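Long-range contact in putative outer membrane protein (LpxR) (Salmonella typhimurium, PDB 3FID), which removes acyl chains from lipid A as an outer-membrane deacylase that modifies lipopolysaccharide: residues 183-197 and 208-222. Sequence-based numbering, arbitrary orientation.
With CXE (pentaethylene glycol monodecyl ether), chain K; CXE (pentaethylene glycol monodecyl ether), chain L.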
# COMPACT_ATOMS: atom_id res chain seq x y z
N ALA A 183 -0.47 15.41 -0.82
CA ALA A 183 -0.35 15.99 0.51
C ALA A 183 -1.20 15.20 1.48
O ALA A 183 -2.17 14.57 1.09
CB ALA A 183 -0.77 17.48 0.48
N THR A 184 -0.82 15.24 2.76
CA THR A 184 -1.57 14.62 3.83
C THR A 184 -1.81 15.73 4.84
O THR A 184 -0.96 16.60 4.98
CB THR A 184 -0.74 13.46 4.47
OG1 THR A 184 -0.39 12.49 3.46
CG2 THR A 184 -1.52 12.73 5.59
N VAL A 185 -2.97 15.72 5.50
CA VAL A 185 -3.16 16.52 6.72
C VAL A 185 -3.33 15.55 7.87
O VAL A 185 -3.90 14.45 7.70
CB VAL A 185 -4.36 17.50 6.62
CG1 VAL A 185 -3.97 18.66 5.69
CG2 VAL A 185 -5.64 16.79 6.11
N ALA A 186 -2.81 15.90 9.04
CA ALA A 186 -2.88 15.02 10.19
C ALA A 186 -3.03 15.82 11.47
O ALA A 186 -2.55 16.96 11.57
CB ALA A 186 -1.64 14.12 10.28
N LEU A 187 -3.70 15.21 12.43
CA LEU A 187 -3.66 15.69 13.80
C LEU A 187 -3.35 14.54 14.72
O LEU A 187 -3.75 13.39 14.46
CB LEU A 187 -4.99 16.34 14.15
CG LEU A 187 -6.23 15.53 14.46
CD1 LEU A 187 -6.26 15.25 15.98
CD2 LEU A 187 -7.45 16.37 14.04
N GLY A 188 -2.69 14.83 15.84
CA GLY A 188 -2.19 13.77 16.72
C GLY A 188 -1.38 14.35 17.87
O GLY A 188 -1.15 15.56 17.90
N ASN A 189 -0.95 13.51 18.80
CA ASN A 189 -0.14 13.99 19.93
C ASN A 189 1.36 13.87 19.74
O ASN A 189 2.13 14.13 20.67
CB ASN A 189 -0.62 13.37 21.26
CG ASN A 189 -0.35 11.90 21.35
OD1 ASN A 189 -0.07 11.24 20.35
ND2 ASN A 189 -0.42 11.37 22.57
N ASP A 190 1.81 13.52 18.53
CA ASP A 190 3.23 13.46 18.29
C ASP A 190 3.63 14.07 16.96
O ASP A 190 3.20 13.62 15.90
CB ASP A 190 3.77 12.01 18.40
CG ASP A 190 5.29 11.96 18.32
OD1 ASP A 190 5.85 11.31 17.40
OD2 ASP A 190 5.94 12.63 19.16
N LYS A 191 4.48 15.10 17.03
CA LYS A 191 4.97 15.81 15.83
C LYS A 191 5.67 14.90 14.80
O LYS A 191 5.43 15.03 13.58
CB LYS A 191 5.89 16.99 16.25
CG LYS A 191 6.71 17.56 15.10
CD LYS A 191 7.71 18.65 15.59
CE LYS A 191 8.35 19.36 14.41
NZ LYS A 191 7.47 20.42 13.88
N THR A 192 6.53 13.99 15.28
CA THR A 192 7.34 13.14 14.39
C THR A 192 6.40 12.14 13.65
O THR A 192 6.49 11.98 12.43
CB THR A 192 8.43 12.35 15.17
OG1 THR A 192 9.31 13.29 15.83
CG2 THR A 192 9.27 11.48 14.21
N PHE A 193 5.55 11.48 14.44
CA PHE A 193 4.60 10.49 13.90
C PHE A 193 3.64 11.15 12.91
O PHE A 193 3.35 10.60 11.84
CB PHE A 193 3.85 9.80 15.06
CG PHE A 193 2.88 8.67 14.62
CD1 PHE A 193 3.18 7.83 13.53
CD2 PHE A 193 1.70 8.44 15.33
CE1 PHE A 193 2.29 6.79 13.15
CE2 PHE A 193 0.84 7.41 14.97
CZ PHE A 193 1.13 6.59 13.86
N ASN A 194 3.18 12.36 13.23
CA ASN A 194 2.26 13.05 12.32
C ASN A 194 2.79 13.23 10.90
O ASN A 194 2.00 13.16 9.94
CB ASN A 194 1.83 14.40 12.88
CG ASN A 194 0.68 14.29 13.86
OD1 ASN A 194 0.17 13.19 14.14
ND2 ASN A 194 0.27 15.44 14.41
N SER A 195 4.10 13.49 10.75
CA SER A 195 4.69 13.70 9.41
C SER A 195 5.10 12.40 8.72
O SER A 195 5.54 12.43 7.58
CB SER A 195 5.90 14.66 9.45
OG SER A 195 7.03 14.02 10.02
N ASP A 196 4.92 11.26 9.40
CA ASP A 196 5.42 9.98 8.89
C ASP A 196 4.32 9.40 8.00
O ASP A 196 3.53 8.57 8.45
CB ASP A 196 5.75 9.04 10.08
CG ASP A 196 6.54 7.81 9.66
OD1 ASP A 196 7.22 7.86 8.61
OD2 ASP A 196 6.48 6.81 10.40
N ASN A 197 4.24 9.87 6.76
CA ASN A 197 3.12 9.48 5.88
C ASN A 197 3.63 8.81 4.58
O ASN A 197 4.84 8.67 4.39
CB ASN A 197 2.24 10.70 5.54
CG ASN A 197 1.72 11.40 6.76
OD1 ASN A 197 0.94 10.85 7.54
ND2 ASN A 197 2.15 12.64 6.95
N ILE A 208 6.04 2.76 12.27
CA ILE A 208 5.82 4.03 12.98
C ILE A 208 7.17 4.67 13.32
O ILE A 208 8.06 3.99 13.82
CB ILE A 208 4.97 3.80 14.28
CG1 ILE A 208 3.52 3.42 13.90
CG2 ILE A 208 5.00 5.06 15.21
CD1 ILE A 208 2.66 2.91 15.09
N HIS A 209 7.30 5.96 13.05
CA HIS A 209 8.46 6.73 13.53
C HIS A 209 7.90 7.68 14.56
O HIS A 209 7.16 8.59 14.23
CB HIS A 209 9.09 7.52 12.38
CG HIS A 209 10.34 8.26 12.76
ND1 HIS A 209 10.85 9.29 12.01
CD2 HIS A 209 11.17 8.13 13.83
CE1 HIS A 209 11.96 9.75 12.58
NE2 HIS A 209 12.16 9.08 13.70
N THR A 210 8.21 7.45 15.83
CA THR A 210 7.66 8.30 16.88
C THR A 210 8.64 8.58 17.99
O THR A 210 9.51 7.76 18.28
CB THR A 210 6.37 7.72 17.50
OG1 THR A 210 5.77 8.70 18.36
CG2 THR A 210 6.65 6.43 18.30
N GLN A 211 8.49 9.75 18.61
CA GLN A 211 9.22 10.09 19.84
C GLN A 211 8.43 9.61 21.08
O GLN A 211 9.02 9.26 22.10
CB GLN A 211 9.51 11.60 19.88
CG GLN A 211 10.50 12.10 18.76
CD GLN A 211 11.01 13.56 18.97
OE1 GLN A 211 10.23 14.49 19.28
NE2 GLN A 211 12.33 13.76 18.80
N LYS A 212 7.12 9.50 20.93
CA LYS A 212 6.16 9.39 22.04
C LYS A 212 6.19 8.07 22.83
O LYS A 212 6.26 6.99 22.25
CB LYS A 212 4.74 9.69 21.51
CG LYS A 212 3.65 9.90 22.56
CD LYS A 212 3.85 11.15 23.42
CE LYS A 212 2.60 11.44 24.27
NZ LYS A 212 2.16 10.31 25.16
N GLU A 213 6.12 8.18 24.15
CA GLU A 213 5.87 7.03 25.03
C GLU A 213 4.51 7.20 25.67
O GLU A 213 4.03 8.32 25.84
CB GLU A 213 6.94 6.94 26.12
CG GLU A 213 8.37 6.89 25.58
CD GLU A 213 9.39 6.52 26.65
OE1 GLU A 213 9.06 6.56 27.86
OE2 GLU A 213 10.53 6.19 26.27
N GLY A 214 3.89 6.09 26.05
CA GLY A 214 2.53 6.12 26.58
C GLY A 214 1.49 6.16 25.48
O GLY A 214 1.58 5.40 24.51
N LEU A 215 0.52 7.06 25.63
CA LEU A 215 -0.55 7.26 24.64
C LEU A 215 0.01 7.84 23.34
O LEU A 215 0.75 8.83 23.32
CB LEU A 215 -1.66 8.18 25.17
CG LEU A 215 -2.88 8.45 24.27
CD1 LEU A 215 -3.85 7.25 24.14
CD2 LEU A 215 -3.62 9.71 24.71
N ILE A 216 -0.38 7.20 22.24
CA ILE A 216 -0.09 7.71 20.93
C ILE A 216 -1.39 7.68 20.14
O ILE A 216 -2.21 6.73 20.25
CB ILE A 216 1.03 6.89 20.25
CG1 ILE A 216 1.57 7.62 19.01
CG2 ILE A 216 0.55 5.44 19.92
CD1 ILE A 216 2.87 7.06 18.50
N TYR A 217 -1.64 8.77 19.42
CA TYR A 217 -2.78 8.80 18.49
C TYR A 217 -2.56 9.72 17.30
O TYR A 217 -1.80 10.69 17.36
CB TYR A 217 -4.10 9.13 19.20
CG TYR A 217 -4.20 10.55 19.68
CD1 TYR A 217 -3.83 10.88 21.01
CD2 TYR A 217 -4.65 11.56 18.83
CE1 TYR A 217 -3.91 12.19 21.46
CE2 TYR A 217 -4.74 12.87 19.27
CZ TYR A 217 -4.37 13.18 20.56
OH TYR A 217 -4.47 14.50 20.96
N LYS A 218 -3.24 9.40 16.20
CA LYS A 218 -3.06 10.14 14.95
C LYS A 218 -4.28 9.91 14.09
O LYS A 218 -4.79 8.78 14.07
CB LYS A 218 -1.79 9.65 14.23
CG LYS A 218 -1.56 10.27 12.83
CD LYS A 218 -0.24 9.81 12.19
CE LYS A 218 -0.15 10.35 10.74
NZ LYS A 218 1.12 9.85 10.10
N VAL A 219 -4.80 10.96 13.45
CA VAL A 219 -5.87 10.84 12.48
C VAL A 219 -5.43 11.60 11.25
O VAL A 219 -4.84 12.66 11.38
CB VAL A 219 -7.22 11.41 12.99
CG1 VAL A 219 -8.30 11.15 11.99
CG2 VAL A 219 -7.61 10.77 14.37
N PHE A 220 -5.67 11.06 10.06
CA PHE A 220 -5.09 11.68 8.87
C PHE A 220 -5.96 11.45 7.65
O PHE A 220 -6.78 10.51 7.60
CB PHE A 220 -3.66 11.15 8.57
CG PHE A 220 -3.65 9.70 8.18
CD1 PHE A 220 -3.61 8.71 9.16
CD2 PHE A 220 -3.76 9.34 6.84
CE1 PHE A 220 -3.67 7.34 8.80
CE2 PHE A 220 -3.82 7.99 6.48
CZ PHE A 220 -3.78 6.99 7.47
N ALA A 221 -5.76 12.32 6.67
CA ALA A 221 -6.42 12.22 5.37
C ALA A 221 -5.44 12.78 4.33
O ALA A 221 -4.81 13.81 4.57
CB ALA A 221 -7.73 13.01 5.40
N GLY A 222 -5.27 12.08 3.20
CA GLY A 222 -4.34 12.52 2.15
C GLY A 222 -4.71 12.00 0.78
O GLY A 222 -5.50 11.07 0.66
C1 CXE K . -7.17 15.96 10.16
C2 CXE K . -7.40 14.67 9.40
C3 CXE K . -8.85 14.52 8.93
C4 CXE K . -9.72 13.84 9.98
C5 CXE K . -11.14 13.55 9.53
C6 CXE K . -11.60 12.20 10.07
C7 CXE K . -13.09 12.12 10.42
C8 CXE K . -13.44 10.70 10.88
C9 CXE K . -14.93 10.47 11.06
C10 CXE K . -15.19 9.07 11.60
O11 CXE K . -16.56 8.92 12.00
C12 CXE K . -16.90 7.56 12.27
C13 CXE K . -18.41 7.36 12.19
O14 CXE K . -18.74 5.98 12.40
C15 CXE K . -19.81 5.52 11.57
C16 CXE K . -19.30 5.21 10.17
O17 CXE K . -20.29 4.51 9.40
C18 CXE K . -20.74 5.25 8.27
C19 CXE K . -22.03 4.65 7.74
O20 CXE K . -22.41 3.56 8.57
C1 CXE L . -5.03 18.95 0.15
C2 CXE L . -5.07 18.29 1.52
C3 CXE L . -5.26 16.79 1.37
C4 CXE L . -6.61 16.30 1.89
C5 CXE L . -7.26 15.38 0.85
C6 CXE L . -7.78 14.09 1.48
C7 CXE L . -8.98 13.57 0.72
C8 CXE L . -9.51 12.29 1.31
C9 CXE L . -11.02 12.26 1.20
C10 CXE L . -11.53 11.12 0.32
O11 CXE L . -12.75 11.53 -0.29
C12 CXE L . -13.33 10.60 -1.21
C13 CXE L . -12.65 10.63 -2.58
O14 CXE L . -13.06 11.79 -3.31
C15 CXE L . -12.65 11.75 -4.68
O HOH W 1 0.79 11.80 16.50
O HOH W 2 7.82 14.32 17.94
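Strands 183-188 and 215-222 run antiparallel, their axes 4.6 Å apart at an angle of 163°, and paired backbone bonds join Val185 to Ala221 and Leu187 to Val219. On the face that carries Ala186 and Phe220, Lys218 stretches out straight. Its CD lies over the centre of the Phe193 ring, and Ile208 CG2 meets the opposite face nearer its rim, so the phenyl is held between two aliphatic groups. Farther along the chain, still over that first face as a cation-pi partner, Lys218 NZ donates to Phe193 O at 2.9 Å and to Asn197 OD1 at 2.8 Å; lysine suits this buried spot because its aliphatic chain can lie on the phenyl and still carry an ammonium to these oxygens. Both strands belong to the wall of an outer-membrane beta-barrel, and the 189-197 turn and the connection to strand 215-228 pack on its inner side near one end. The other face, with Val185, Leu187, Val219 and Ala221, is apolar and lies against detergent chains, consistent with a lipid-facing surface. Where strand 183-188 ends, the Asn189 amide stacks on the Tyr217 ring, their planes 26° apart, while OD1 accepts from Tyr217 N and ND2 donates to Leu215 O, much as another peptide group would, though both donors stand well out of the carbonyl planes. With CG anti to the backbone N (chi1 -173°), Asp190 brings OD1 to Phe193 N as the helix N-cap. Asp190 OD1 also accepts from Gln211 N and Thr210 OG1. Thr192 CG2 makes a CH-pi contact over the His209 imidazole, whose ND1 is hydrogen-bonded to Arg98.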